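Local structure of putative antibiotic biosynthesis monooxygenase (Bordetella bronchiseptica, 3GZ7) at residues A42-R45 against P46-M49. The protein is of unknown function but is probably a monooxygenase of the antibiotic biosynthesis family, built as a dimeric alpha-beta barrel. Numbering follows the deposited sequence.
Sequences AQAR and PLFM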
ATOM      1  N   ALA A  42       2.767 -10.326 -14.748  1.00 17.56           N
ATOM      2  CA  ALA A  42       2.337  -9.654 -15.990  1.00 18.30           C
ATOM      3  C   ALA A  42       1.410 -10.568 -16.794  1.00 19.99           C
ATOM      4  O   ALA A  42       0.359 -10.173 -17.271  1.00 19.73           O
ATOM      5  CB  ALA A  42       3.557  -9.213 -16.825  1.00 14.60           C
ATOM      6  N   GLN A  43       1.786 -11.830 -16.836  1.00 23.10           N
ATOM      7  CA  GLN A  43       1.036 -12.879 -17.500  1.00 22.52           C
ATOM      8  C   GLN A  43      -0.237 -13.307 -16.791  1.00 20.67           C
ATOM      9  O   GLN A  43      -1.174 -13.774 -17.412  1.00 20.74           O
ATOM     10  CB  GLN A  43       1.958 -14.087 -17.637  1.00 22.05           C
ATOM     11  CG  GLN A  43       1.389 -15.083 -18.543  1.00 31.99           C
ATOM     12  CD  GLN A  43       2.180 -16.328 -18.614  1.00 37.69           C
ATOM     13  OE1 GLN A  43       3.391 -16.366 -18.279  1.00 39.95           O
ATOM     14  NE2 GLN A  43       1.492 -17.398 -19.027  1.00 36.60           N
ATOM     15  N   ALA A  44      -0.242 -13.166 -15.483  1.00 22.51           N
ATOM     16  CA  ALA A  44      -1.328 -13.626 -14.633  1.00 21.85           C
ATOM     17  C   ALA A  44      -2.389 -12.545 -14.449  1.00 25.71           C
ATOM     18  O   ALA A  44      -3.510 -12.839 -14.073  1.00 26.07           O
ATOM     19  CB  ALA A  44      -0.756 -14.071 -13.290  1.00 20.62           C
ATOM     20  N   ARG A  45      -2.024 -11.292 -14.726  1.00 28.20           N
ATOM     21  CA  ARG A  45      -2.898 -10.131 -14.544  1.00 27.57           C
ATOM     22  C   ARG A  45      -4.336 -10.265 -15.051  1.00 26.44           C
ATOM     23  O   ARG A  45      -5.243  -9.890 -14.304  1.00 25.84           O
ATOM     24  CB  ARG A  45      -2.254  -8.849 -15.112  1.00 29.67           C
ATOM     25  CG  ARG A  45      -1.604  -8.020 -14.021  1.00 36.76           C
ATOM     26  CD  ARG A  45      -1.139  -6.653 -14.446  1.00 32.71           C
ATOM     27  NE  ARG A  45      -2.169  -5.624 -14.424  1.00 33.78           N
ATOM     28  CZ  ARG A  45      -2.814  -5.138 -15.497  1.00 41.38           C
ATOM     29  NH1 ARG A  45      -2.594  -5.599 -16.726  1.00 38.48           N
ATOM     30  NH2 ARG A  45      -3.700  -4.168 -15.330  1.00 32.13           N
ATOM     31  N   PRO A  46      -4.547 -10.775 -16.294  1.00 24.50           N
ATOM     32  CA  PRO A  46      -5.875 -11.120 -16.859  1.00 23.55           C
ATOM     33  C   PRO A  46      -6.747 -12.121 -16.065  1.00 24.63           C
ATOM     34  O   PRO A  46      -7.978 -12.044 -16.130  1.00 28.63           O
ATOM     35  CB  PRO A  46      -5.530 -11.706 -18.229  1.00 23.51           C
ATOM     36  CG  PRO A  46      -4.235 -11.103 -18.570  1.00 27.26           C
ATOM     37  CD  PRO A  46      -3.480 -11.028 -17.279  1.00 24.00           C
ATOM     38  N   LEU A  47      -6.121 -13.051 -15.346  1.00 24.58           N
ATOM     39  CA  LEU A  47      -6.812 -13.886 -14.349  1.00 23.29           C
ATOM     40  C   LEU A  47      -7.550 -13.074 -13.333  1.00 25.51           C
ATOM     41  O   LEU A  47      -8.694 -13.399 -12.972  1.00 30.17           O
ATOM     42  CB  LEU A  47      -5.823 -14.813 -13.587  1.00 23.80           C
ATOM     43  CG  LEU A  47      -5.132 -15.900 -14.415  1.00 23.71           C
ATOM     44  CD1 LEU A  47      -4.081 -16.752 -13.622  1.00 21.39           C
ATOM     45  CD2 LEU A  47      -6.195 -16.761 -15.076  1.00 27.11           C
ATOM     46  N   PHE A  48      -6.880 -12.059 -12.800  1.00 25.39           N
ATOM     47  CA  PHE A  48      -7.505 -11.160 -11.838  1.00 25.59           C
ATOM     48  C   PHE A  48      -8.585 -10.251 -12.476  1.00 26.55           C
ATOM     49  O   PHE A  48      -9.666 -10.118 -11.928  1.00 26.96           O
ATOM     50  CB  PHE A  48      -6.458 -10.266 -11.152  1.00 25.63           C
ATOM     51  CG  PHE A  48      -5.684 -10.941 -10.036  1.00 23.94           C
ATOM     52  CD1 PHE A  48      -6.183 -10.968  -8.742  1.00 28.76           C
ATOM     53  CD2 PHE A  48      -4.441 -11.490 -10.269  1.00 22.40           C
ATOM     54  CE1 PHE A  48      -5.478 -11.555  -7.715  1.00 25.07           C
ATOM     55  CE2 PHE A  48      -3.754 -12.078  -9.242  1.00 19.92           C
ATOM     56  CZ  PHE A  48      -4.274 -12.107  -7.967  1.00 19.50           C
HETATM   57  N   MSE A  49      -8.269  -9.622 -13.616  0.70 27.87           N
HETATM   58  CA  MSE A  49      -9.188  -8.665 -14.292  0.70 28.12           C
HETATM   59  C   MSE A  49     -10.511  -9.295 -14.612  0.70 25.06           C
HETATM   60  O   MSE A  49     -11.562  -8.670 -14.472  0.70 29.14           O
HETATM   61  CB  MSE A  49      -8.593  -8.114 -15.615  0.70 30.72           C
HETATM   62  CG  MSE A  49      -7.298  -7.270 -15.495  0.70 35.43           C
HETATM   63 SE   MSE A  49      -7.421  -5.708 -14.321  0.53 37.62          SE
HETATM   64  CE  MSE A  49      -8.518  -4.460 -15.403  0.70 22.03           C
TER
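Two successive amide groups grip the carbonyl oxygen of Arg-45. The straighter bond is from Met-49 N, 3.1 Å from Arg-45 O, lying in the carbonyl plane with an N-H...O angle of 161°; Phe-48 N also reaches this oxygen, but through a weak, strongly bent bond. One step earlier, Leu-47 N makes a weak bond of 2.9 Å to Ala-44 O, spanning three residues instead of four. Pro-46 has no N-H, which leaves Ala-42 O without its usual helical donor, and its CD, 3.6 Å from Gln-43 O, probably keeps that carbonyl from Leu-47 N. Helix 34-49 is therefore kinked at the proline, and an i to i+4 bond returns only with Met-49, its last residue. This helix lies against the antiparallel sheet of a ferredoxin-like alpha-beta fold, the unit from which dimeric alpha-beta barrels are built. The Phe-48 ring sits between strand 68-75 (Leu-71, Val-73, Trp-75) and the other helices, stacked with Phe-85 and edge-to-face with Trp-94; a citrate about 4 Å from the side chain, probably from the crystallisation liquor, may mark a pocket. The backbone brings Phe-48 CB to 3.4 Å from Arg-45 O, while chi1 (-79°, CG anti to the carbonyl carbon) directs the ring so that this oxygen lies at its edge, near its plane. Ala-44 and Leu-47 form a small apolar patch beside helix 89-98, Ala-44 CB standing 4.3 Å from Leu-47 CD1. A bend at chi3 (84°) turns the guanidinium of Arg-45, whose NE is hydrogen-bonded to Val-57 O on strand 54-62, tying the kinked turn to the sheet.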